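Local atomic coordinates of tartrate dehydrogenase/decarboxylase (Pseudomonas putida, PDB entry 3FLK), a protein that oxidises (+)-tartrate and meso-tartrate with NAD(+) and a magnesium or manganese ion, and oxidatively decarboxylates D-malate to pyruvate. Residues S5-I11 with A38-F44; N294-I299 with S348-G353. The protein carries 1 engineered substitution. All coordinates share one frame; numbering follows the deposited sequence.

Contact 1 (S5-I11 with A38-F44)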
ATOM      1  N   SER A   5      39.500  13.739  -5.082  1.00 27.56           N
ATOM      2  CA  SER A   5      38.860  12.584  -5.780  1.00 27.44           C
ATOM      3  C   SER A   5      37.902  11.838  -4.859  1.00 27.06           C
ATOM      4  O   SER A   5      38.164  11.693  -3.663  1.00 27.23           O
ATOM      5  CB  SER A   5      39.929  11.622  -6.307  1.00 27.60           C
ATOM      6  OG  SER A   5      39.348  10.563  -7.050  1.00 28.38           O
ATOM      7  N   PHE A   6      36.792  11.368  -5.422  1.00 26.54           N
ATOM      8  CA  PHE A   6      35.844  10.550  -4.670  1.00 25.91           C
ATOM      9  C   PHE A   6      35.991   9.072  -5.020  1.00 25.49           C
ATOM     10  O   PHE A   6      36.048   8.702  -6.196  1.00 25.47           O
ATOM     11  CB  PHE A   6      34.402  11.021  -4.891  1.00 25.97           C
ATOM     12  CG  PHE A   6      34.087  12.343  -4.244  1.00 25.97           C
ATOM     13  CD1 PHE A   6      34.057  12.469  -2.857  1.00 26.00           C
ATOM     14  CD2 PHE A   6      33.808  13.459  -5.020  1.00 26.31           C
ATOM     15  CE1 PHE A   6      33.767  13.689  -2.257  1.00 26.21           C
ATOM     16  CE2 PHE A   6      33.512  14.686  -4.427  1.00 26.59           C
ATOM     17  CZ  PHE A   6      33.492  14.799  -3.043  1.00 26.22           C
ATOM     18  N   ARG A   7      36.068   8.239  -3.986  1.00 24.87           N
ATOM     19  CA  ARG A   7      36.156   6.794  -4.148  1.00 24.47           C
ATOM     20  C   ARG A   7      34.763   6.182  -4.043  1.00 23.67           C
ATOM     21  O   ARG A   7      34.055   6.393  -3.053  1.00 23.49           O
ATOM     22  CB  ARG A   7      37.068   6.180  -3.084  1.00 24.75           C
ATOM     23  CG  ARG A   7      38.523   6.619  -3.143  1.00 26.13           C
ATOM     24  CD  ARG A   7      39.343   5.854  -2.112  1.00 28.25           C
ATOM     25  NE  ARG A   7      39.582   4.466  -2.516  1.00 29.97           N
ATOM     26  CZ  ARG A   7      39.760   3.452  -1.671  1.00 31.24           C
ATOM     27  NH1 ARG A   7      39.710   3.647  -0.358  1.00 31.67           N
ATOM     28  NH2 ARG A   7      39.977   2.231  -2.141  1.00 31.59           N
ATOM     29  N   ILE A   8      34.381   5.423  -5.065  1.00 22.69           N
ATOM     30  CA  ILE A   8      33.050   4.831  -5.134  1.00 21.83           C
ATOM     31  C   ILE A   8      33.120   3.313  -5.025  1.00 21.20           C
ATOM     32  O   ILE A   8      33.822   2.656  -5.798  1.00 21.15           O
ATOM     33  CB  ILE A   8      32.322   5.181  -6.467  1.00 21.85           C
ATOM     34  CG1 ILE A   8      32.450   6.673  -6.844  1.00 22.15           C
ATOM     35  CG2 ILE A   8      30.875   4.663  -6.458  1.00 21.66           C
ATOM     36  CD1 ILE A   8      32.044   7.691  -5.782  1.00 22.73           C
ATOM     37  N   ALA A   9      32.383   2.762  -4.066  1.00 20.37           N
ATOM     38  CA  ALA A   9      32.227   1.319  -3.957  1.00 19.66           C
ATOM     39  C   ALA A   9      31.029   0.875  -4.794  1.00 19.26           C
ATOM     40  O   ALA A   9      29.878   1.145  -4.440  1.00 19.07           O
ATOM     41  CB  ALA A   9      32.060   0.909  -2.503  1.00 19.58           C
ATOM     42  N   ALA A  10      31.314   0.218  -5.916  1.00 18.71           N
ATOM     43  CA  ALA A  10      30.280  -0.282  -6.819  1.00 18.24           C
ATOM     44  C   ALA A  10      29.963  -1.737  -6.492  1.00 17.90           C
ATOM     45  O   ALA A  10      30.846  -2.601  -6.526  1.00 17.82           O
ATOM     46  CB  ALA A  10      30.720  -0.133  -8.272  1.00 18.32           C
ATOM     47  N   ILE A  11      28.703  -1.996  -6.152  1.00 17.27           N
ATOM     48  CA  ILE A  11      28.264  -3.326  -5.738  1.00 16.94           C
ATOM     49  C   ILE A  11      27.011  -3.704  -6.530  1.00 16.59           C
ATOM     50  O   ILE A  11      25.901  -3.320  -6.154  1.00 16.56           O
ATOM     51  CB  ILE A  11      27.984  -3.399  -4.204  1.00 16.87           C
ATOM     52  CG1 ILE A  11      29.162  -2.828  -3.400  1.00 16.91           C
ATOM     53  CG2 ILE A  11      27.670  -4.841  -3.776  1.00 17.00           C
ATOM     54  CD1 ILE A  11      28.923  -2.742  -1.893  1.00 17.03           C
ATOM     55  N   ALA A  38      36.727  14.021 -10.520  1.00 28.00           N
ATOM     56  CA  ALA A  38      37.629  12.914 -10.237  1.00 28.07           C
ATOM     57  C   ALA A  38      36.882  11.829  -9.470  1.00 28.16           C
ATOM     58  O   ALA A  38      36.583  11.984  -8.282  1.00 28.17           O
ATOM     59  CB  ALA A  38      38.852  13.395  -9.470  1.00 28.21           C
ATOM     60  N   LEU A  39      36.561  10.746 -10.171  1.00 28.17           N
ATOM     61  CA  LEU A  39      35.853   9.613  -9.584  1.00 28.13           C
ATOM     62  C   LEU A  39      36.646   8.327  -9.776  1.00 28.28           C
ATOM     63  O   LEU A  39      37.218   8.094 -10.842  1.00 28.36           O
ATOM     64  CB  LEU A  39      34.457   9.460 -10.201  1.00 28.00           C
ATOM     65  CG  LEU A  39      33.463  10.628 -10.161  1.00 27.83           C
ATOM     66  CD1 LEU A  39      32.211  10.268 -10.949  1.00 27.58           C
ATOM     67  CD2 LEU A  39      33.099  11.037  -8.734  1.00 27.62           C
ATOM     68  N   GLU A  40      36.681   7.501  -8.736  1.00 28.28           N
ATOM     69  CA  GLU A  40      37.355   6.209  -8.801  1.00 28.55           C
ATOM     70  C   GLU A  40      36.408   5.108  -8.340  1.00 28.06           C
ATOM     71  O   GLU A  40      35.897   5.149  -7.219  1.00 27.95           O
ATOM     72  CB  GLU A  40      38.633   6.217  -7.957  1.00 28.49           C
ATOM     73  CG  GLU A  40      39.544   5.014  -8.192  1.00 29.40           C
ATOM     74  CD  GLU A  40      40.884   5.121  -7.472  1.00 29.79           C
ATOM     75  OE1 GLU A  40      40.979   5.858  -6.463  1.00 31.25           O
ATOM     76  OE2 GLU A  40      41.846   4.452  -7.918  1.00 31.70           O
ATOM     77  N   PHE A  41      36.176   4.132  -9.214  1.00 27.70           N
ATOM     78  CA  PHE A  41      35.256   3.035  -8.934  1.00 27.38           C
ATOM     79  C   PHE A  41      35.993   1.742  -8.607  1.00 27.31           C
ATOM     80  O   PHE A  41      36.915   1.342  -9.323  1.00 27.41           O
ATOM     81  CB  PHE A  41      34.314   2.804 -10.122  1.00 27.27           C
ATOM     82  CG  PHE A  41      33.401   3.964 -10.414  1.00 27.04           C
ATOM     83  CD1 PHE A  41      32.137   4.030  -9.841  1.00 27.09           C
ATOM     84  CD2 PHE A  41      33.802   4.988 -11.270  1.00 26.99           C
ATOM     85  CE1 PHE A  41      31.286   5.103 -10.106  1.00 27.08           C
ATOM     86  CE2 PHE A  41      32.959   6.063 -11.544  1.00 26.99           C
ATOM     87  CZ  PHE A  41      31.698   6.120 -10.960  1.00 26.95           C
ATOM     88  N   ASP A  42      35.585   1.104  -7.515  1.00 27.06           N
ATOM     89  CA  ASP A  42      36.023  -0.247  -7.185  1.00 26.86           C
ATOM     90  C   ASP A  42      34.801  -1.151  -7.088  1.00 26.56           C
ATOM     91  O   ASP A  42      33.817  -0.809  -6.426  1.00 26.27           O
ATOM     92  CB  ASP A  42      36.809  -0.270  -5.870  1.00 27.00           C
ATOM     93  CG  ASP A  42      38.228   0.259  -6.019  1.00 27.79           C
ATOM     94  OD1 ASP A  42      38.871  -0.006  -7.059  1.00 28.40           O
ATOM     95  OD2 ASP A  42      38.708   0.932  -5.082  1.00 28.19           O
ATOM     96  N   THR A  43      34.869  -2.300  -7.756  1.00 26.23           N
ATOM     97  CA  THR A  43      33.743  -3.226  -7.821  1.00 25.95           C
ATOM     98  C   THR A  43      33.916  -4.384  -6.838  1.00 25.73           C
ATOM     99  O   THR A  43      34.987  -4.987  -6.754  1.00 25.70           O
ATOM    100  CB  THR A  43      33.530  -3.755  -9.257  1.00 26.02           C
ATOM    101  OG1 THR A  43      33.447  -2.650 -10.164  1.00 26.34           O
ATOM    102  CG2 THR A  43      32.244  -4.573  -9.356  1.00 26.01           C
ATOM    103  N   PHE A  44      32.851  -4.673  -6.095  1.00 25.36           N
ATOM    104  CA  PHE A  44      32.834  -5.771  -5.133  1.00 25.11           C
ATOM    105  C   PHE A  44      31.837  -6.839  -5.562  1.00 25.08           C
ATOM    106  O   PHE A  44      30.718  -6.525  -5.977  1.00 24.92           O
ATOM    107  CB  PHE A  44      32.496  -5.255  -3.732  1.00 25.00           C
ATOM    108  CG  PHE A  44      33.517  -4.302  -3.174  1.00 25.07           C
ATOM    109  CD1 PHE A  44      34.628  -4.779  -2.486  1.00 25.25           C
ATOM    110  CD2 PHE A  44      33.372  -2.929  -3.339  1.00 24.95           C
ATOM    111  CE1 PHE A  44      35.575  -3.905  -1.967  1.00 25.43           C
ATOM    112  CE2 PHE A  44      34.317  -2.046  -2.826  1.00 25.35           C
ATOM    113  CZ  PHE A  44      35.420  -2.536  -2.138  1.00 25.12           C
TER
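Ile8 and Phe41 stand side by side and point the same way from two neighbouring parallel strands. Ile8 CG1 lies over one face of the Phe41 ring, 4.2 Å from its centroid, a CH-pi contact. Ile8 CB comes to 3.6 Å from Phe41 CD1. The Phe41 ring is put there by its first torsion (chi1 -64°), with CG beside the backbone N and anti to the carbonyl carbon. Phe6 and Leu39 project from the same face of the sheet. Leu39 CD2 sits at the edge of the Phe6 ring, near its plane, and touches Phe6 CB at 4.1 Å. Helix 17-35 covers this face at Ala10, Leu39 and Phe41. Helix 299-313 covers it at Phe6, Ile8 and Leu39.

The other face carries charge. Arg7 bends at chi3 (74°) and its NH2 reaches Asp42 OD2 at 3.5 Å, a weak hydrogen bond within a salt bridge. The guanidinium and carboxylate planes are 78° apart, far from a flat two-pronged pairing. Tyr70 OH also bonds Asp42 OD2, and its ring takes a cation-pi contact from Arg7. Glu40 runs alongside Arg7 without a salt bridge. Further on, Phe44 CE2 lies 3.7 Å from Ala9 CB, and the Phe44 ring meets that of Tyr70.

Six backbone hydrogen bonds tie the strands together, from Phe6 N to Ala38 O at one end to Phe44 N to Ala10 O at the other. Among them, Asp42 N donates to Ile8 O at 2.9 Å. Strand 39-43 is the outermost on this side of the sheet within the chain. With helix 17-35 between them, the two strands form a beta-alpha-beta unit of the isocitrate/isopropylmalate dehydrogenase fold.

Contact 2 (N294-I299 with S348-G353). With NAI (1,4-dihydronicotinamide adenine dinucleotide), chain F.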
ATOM      1  N   ASN A 294      18.618  -8.582 -21.105  1.00 18.67           N
ATOM      2  CA  ASN A 294      19.057  -7.190 -21.245  1.00 18.23           C
ATOM      3  C   ASN A 294      17.968  -6.247 -21.770  1.00 17.52           C
ATOM      4  O   ASN A 294      18.160  -5.543 -22.769  1.00 17.32           O
ATOM      5  CB  ASN A 294      20.325  -7.107 -22.102  1.00 18.64           C
ATOM      6  CG  ASN A 294      21.529  -7.745 -21.430  1.00 19.63           C
ATOM      7  OD1 ASN A 294      22.068  -7.216 -20.454  1.00 21.14           O
ATOM      8  ND2 ASN A 294      21.962  -8.884 -21.956  1.00 21.08           N
ATOM      9  N   ILE A 295      16.821  -6.263 -21.098  1.00 16.53           N
ATOM     10  CA  ILE A 295      15.730  -5.327 -21.382  1.00 15.65           C
ATOM     11  C   ILE A 295      15.406  -4.482 -20.149  1.00 14.89           C
ATOM     12  O   ILE A 295      14.523  -3.626 -20.192  1.00 14.63           O
ATOM     13  CB  ILE A 295      14.448  -6.038 -21.882  1.00 15.84           C
ATOM     14  CG1 ILE A 295      13.997  -7.114 -20.883  1.00 16.06           C
ATOM     15  CG2 ILE A 295      14.655  -6.593 -23.302  1.00 16.26           C
ATOM     16  CD1 ILE A 295      12.559  -7.550 -21.050  1.00 17.49           C
ATOM     17  N   ALA A 296      16.127  -4.736 -19.058  1.00 13.95           N
ATOM     18  CA  ALA A 296      15.998  -3.949 -17.833  1.00 13.35           C
ATOM     19  C   ALA A 296      16.255  -2.466 -18.099  1.00 12.81           C
ATOM     20  O   ALA A 296      17.229  -2.106 -18.758  1.00 12.49           O
ATOM     21  CB  ALA A 296      16.947  -4.474 -16.758  1.00 13.18           C
ATOM     22  N   ASN A 297      15.358  -1.623 -17.600  1.00 12.35           N
ATOM     23  CA  ASN A 297      15.499  -0.171 -17.672  1.00 12.07           C
ATOM     24  C   ASN A 297      16.650   0.285 -16.771  1.00 11.88           C
ATOM     25  O   ASN A 297      16.618   0.041 -15.561  1.00 11.85           O
ATOM     26  CB  ASN A 297      14.180   0.496 -17.244  1.00 12.11           C
ATOM     27  CG  ASN A 297      14.085   1.955 -17.657  1.00 12.15           C
ATOM     28  OD1 ASN A 297      15.092   2.621 -17.881  1.00 12.61           O
ATOM     29  ND2 ASN A 297      12.858   2.457 -17.762  1.00 12.05           N
ATOM     30  N   PRO A 298      17.687   0.919 -17.359  1.00 11.76           N
ATOM     31  CA  PRO A 298      18.816   1.399 -16.565  1.00 11.58           C
ATOM     32  C   PRO A 298      18.652   2.817 -16.007  1.00 11.47           C
ATOM     33  O   PRO A 298      19.547   3.296 -15.303  1.00 11.36           O
ATOM     34  CB  PRO A 298      19.966   1.378 -17.571  1.00 11.65           C
ATOM     35  CG  PRO A 298      19.302   1.695 -18.882  1.00 11.66           C
ATOM     36  CD  PRO A 298      17.881   1.187 -18.799  1.00 11.68           C
ATOM     37  N   ILE A 299      17.539   3.484 -16.313  1.00 11.24           N
ATOM     38  CA  ILE A 299      17.368   4.888 -15.912  1.00 11.32           C
ATOM     39  C   ILE A 299      17.379   5.075 -14.388  1.00 11.42           C
ATOM     40  O   ILE A 299      17.978   6.028 -13.885  1.00 11.43           O
ATOM     41  CB  ILE A 299      16.124   5.558 -16.570  1.00 11.27           C
ATOM     42  CG1 ILE A 299      16.333   5.688 -18.087  1.00 11.50           C
ATOM     43  CG2 ILE A 299      15.858   6.938 -15.952  1.00 10.74           C
ATOM     44  CD1 ILE A 299      15.113   6.166 -18.863  1.00 11.08           C
ATOM     45  N   SER A 348      17.539  -2.032 -25.996  1.00 13.94           N
ATOM     46  CA  SER A 348      18.059  -2.872 -24.924  1.00 13.36           C
ATOM     47  C   SER A 348      18.633  -2.007 -23.804  1.00 13.12           C
ATOM     48  O   SER A 348      18.829  -0.806 -23.979  1.00 12.82           O
ATOM     49  CB  SER A 348      19.152  -3.796 -25.462  1.00 13.32           C
ATOM     50  OG  SER A 348      20.346  -3.069 -25.704  1.00 12.79           O
ATOM     51  N   THR A 349      18.910  -2.635 -22.664  1.00 13.04           N
ATOM     52  CA  THR A 349      19.545  -1.977 -21.524  1.00 12.94           C
ATOM     53  C   THR A 349      20.782  -1.180 -21.954  1.00 13.13           C
ATOM     54  O   THR A 349      20.909   0.007 -21.634  1.00 12.82           O
ATOM     55  CB  THR A 349      19.960  -3.017 -20.455  1.00 13.11           C
ATOM     56  OG1 THR A 349      18.820  -3.795 -20.076  1.00 12.46           O
ATOM     57  CG2 THR A 349      20.548  -2.340 -19.220  1.00 12.65           C
ATOM     58  N   GLN A 350      21.672  -1.844 -22.692  1.00 13.22           N
ATOM     59  CA  GLN A 350      22.949  -1.263 -23.105  1.00 13.61           C
ATOM     60  C   GLN A 350      22.765  -0.119 -24.096  1.00 13.25           C
ATOM     61  O   GLN A 350      23.509   0.859 -24.058  1.00 13.44           O
ATOM     62  CB  GLN A 350      23.870  -2.340 -23.698  1.00 14.08           C
ATOM     63  CG  GLN A 350      24.355  -3.400 -22.692  1.00 15.47           C
ATOM     64  CD  GLN A 350      23.272  -4.387 -22.282  1.00 17.75           C
ATOM     65  OE1 GLN A 350      22.301  -4.617 -23.016  1.00 18.28           O
ATOM     66  NE2 GLN A 350      23.433  -4.980 -21.101  1.00 18.47           N
ATOM     67  N   GLN A 351      21.768  -0.242 -24.970  1.00 12.95           N
ATOM     68  CA  GLN A 351      21.459   0.806 -25.949  1.00 12.78           C
ATOM     69  C   GLN A 351      20.931   2.082 -25.290  1.00 12.72           C
ATOM     70  O   GLN A 351      21.244   3.183 -25.736  1.00 12.53           O
ATOM     71  CB  GLN A 351      20.473   0.299 -27.005  1.00 12.57           C
ATOM     72  CG  GLN A 351      21.091  -0.655 -28.029  1.00 12.56           C
ATOM     73  CD  GLN A 351      20.066  -1.250 -28.985  1.00 12.72           C
ATOM     74  OE1 GLN A 351      18.923  -1.507 -28.609  1.00 11.73           O
ATOM     75  NE2 GLN A 351      20.481  -1.484 -30.228  1.00 12.23           N
ATOM     76  N   VAL A 352      20.133   1.932 -24.234  1.00 12.88           N
ATOM     77  CA  VAL A 352      19.639   3.093 -23.482  1.00 13.15           C
ATOM     78  C   VAL A 352      20.788   3.785 -22.743  1.00 13.37           C
ATOM     79  O   VAL A 352      20.904   5.015 -22.772  1.00 13.72           O
ATOM     80  CB  VAL A 352      18.487   2.717 -22.510  1.00 13.19           C
ATOM     81  CG1 VAL A 352      18.041   3.934 -21.693  1.00 13.17           C
ATOM     82  CG2 VAL A 352      17.305   2.148 -23.285  1.00 13.01           C
ATOM     83  N   GLY A 353      21.640   2.990 -22.098  1.00 13.66           N
ATOM     84  CA  GLY A 353      22.852   3.502 -21.456  1.00 14.12           C
ATOM     85  C   GLY A 353      23.704   4.308 -22.422  1.00 14.52           C
ATOM     86  O   GLY A 353      24.133   5.421 -22.106  1.00 14.34           O
TER
HETATM   87  PA  NAI F 402      11.515  -6.288  -8.509  1.00 11.31           P
HETATM   88  O1A NAI F 402      11.613  -4.815  -8.382  1.00 10.82           O
HETATM   89  O2A NAI F 402      12.835  -6.920  -8.690  1.00 10.78           O
HETATM   90  O5B NAI F 402      10.588  -6.644  -9.765  1.00 11.90           O
HETATM   91  C5B NAI F 402       9.210  -6.350  -9.805  1.00 11.66           C
HETATM   92  C4B NAI F 402       8.731  -6.280 -11.251  1.00 11.70           C
HETATM   93  O4B NAI F 402       9.208  -5.093 -11.856  1.00 12.22           O
HETATM   94  C3B NAI F 402       9.240  -7.448 -12.083  1.00 12.08           C
HETATM   95  O3B NAI F 402       8.205  -7.871 -12.937  1.00 12.34           O
HETATM   96  C2B NAI F 402      10.389  -6.856 -12.876  1.00 12.19           C
HETATM   97  O2B NAI F 402      10.533  -7.458 -14.142  1.00 13.09           O
HETATM   98  C1B NAI F 402      10.030  -5.383 -12.975  1.00 11.45           C
HETATM   99  N9A NAI F 402      11.236  -4.537 -12.964  1.00 11.38           N
HETATM  100  C8A NAI F 402      12.027  -4.238 -11.884  1.00 11.31           C
HETATM  101  N7A NAI F 402      13.027  -3.432 -12.303  1.00 10.91           N
HETATM  102  C5A NAI F 402      12.890  -3.213 -13.625  1.00 11.04           C
HETATM  103  C6A NAI F 402      13.633  -2.471 -14.538  1.00 10.81           C
HETATM  104  N6A NAI F 402      14.707  -1.793 -14.141  1.00 10.24           N
HETATM  105  N1A NAI F 402      13.237  -2.436 -15.860  1.00 11.14           N
HETATM  106  C2A NAI F 402      12.119  -3.127 -16.276  1.00 11.20           C
HETATM  107  N3A NAI F 402      11.386  -3.856 -15.357  1.00 10.83           N
HETATM  108  C4A NAI F 402      11.767  -3.903 -14.057  1.00 10.60           C
HETATM  109  O3  NAI F 402      10.743  -6.818  -7.189  1.00 12.15           O
HETATM  110  PN  NAI F 402      10.261  -8.320  -6.848  1.00 12.74           P
HETATM  111  O1N NAI F 402       9.983  -9.084  -8.082  1.00 13.18           O
HETATM  112  O2N NAI F 402       9.165  -8.179  -5.862  1.00 12.90           O
HETATM  113  O5D NAI F 402      11.527  -8.951  -6.095  1.00 12.42           O
HETATM  114  C5D NAI F 402      12.568  -9.608  -6.788  1.00 12.90           C
HETATM  115  C4D NAI F 402      13.784  -9.767  -5.876  1.00 13.07           C
HETATM  116  O4D NAI F 402      14.378  -8.505  -5.638  1.00 12.93           O
HETATM  117  C3D NAI F 402      13.447 -10.345  -4.508  1.00 13.44           C
HETATM  118  O3D NAI F 402      14.489 -11.222  -4.155  1.00 12.91           O
HETATM  119  C2D NAI F 402      13.449  -9.143  -3.580  1.00 13.56           C
HETATM  120  O2D NAI F 402      13.804  -9.482  -2.261  1.00 13.91           O
HETATM  121  C1D NAI F 402      14.494  -8.258  -4.244  1.00 13.37           C
HETATM  122  N1N NAI F 402      14.368  -6.811  -3.985  1.00 13.49           N
HETATM  123  C2N NAI F 402      15.497  -6.145  -3.598  1.00 13.01           C
HETATM  124  C3N NAI F 402      15.467  -4.776  -3.359  1.00 13.82           C
HETATM  125  C7N NAI F 402      16.765  -4.035  -3.203  1.00 13.85           C
HETATM  126  O7N NAI F 402      17.984  -4.719  -3.391  1.00 14.18           O
HETATM  127  N7N NAI F 402      16.742  -2.741  -2.886  1.00 14.27           N
HETATM  128  C4N NAI F 402      14.266  -4.086  -3.524  1.00 13.81           C
HETATM  129  C5N NAI F 402      13.117  -4.768  -3.925  1.00 13.71           C
HETATM  130  C6N NAI F 402      13.179  -6.142  -4.157  1.00 13.50           C
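Thr349, the first residue of helix 349-361, turns its hydroxyl to the loop 294-299. OG1 gives a hydrogen bond to Ala296 O at 2.7 Å, in the carbonyl plane and on a lone pair. Its first torsion (chi1 -55°) sets OG1 beside the backbone N and leaves CG2 anti to that N. CG2 therefore lies against the loop as well, 4.1 Å from Pro298 CB. Thr349 N bonds Asn294 O at 3.0 Å, from above the carbonyl plane.

Gln350 bends back at chi2 (73°), which brings its amide to Asn294. NE2 donates to Asn294 OD1 at 2.7 Å. The bond lies near the amide plane of Gln350 but comes from above that of Asn294, and the two amides are 78° apart. Pro298 CG packs on Val352 CG1 at 3.8 Å. Pro298 and Gln350 also touch Glu23 of helix 17-35.

Ser348 and Gln351 form a capping box at the helix start: Ser348 OG accepts from Gln351 N, and Gln351 OE1 from Ser348 N. In the loop, Asn297 OD1 accepts from Ile299 N, a capping bond at the start of helix 299-313. Asn297 ND2 bonds Asp342.

The Asn297 backbone reads the adenine of the NADH. Its N donates to N1A of NAI at 2.9 Å, and its O accepts from N6A of NAI at 3.0 Å. The chemistry implies that the helix start holds the loop by polar bonds next to Asn297, whose own backbone N and O are left to pair with the Watson-Crick edge of adenine.

In the fold
Contact 1 joins two strands at one side of the main sheet, whereas contact 2 joins a loop to the start of helix 349-361. Their centres lie about 22 Å apart and they do not touch. Contact 1 is partly buried, with one mainly apolar face and one that carries the charged side chains. Contact 2 is buried, and its bonds across the segments all join neutral polar groups. Contact 1 rests on regular backbone pairing; in contact 2 side-chain hydroxyl and amide groups do much of the work. Two helices link their surroundings: helix 17-35 touches both, and helix 299-313 packs on contact 1 and begins in contact 2. Of the two, contact 2 alone binds the dinucleotide.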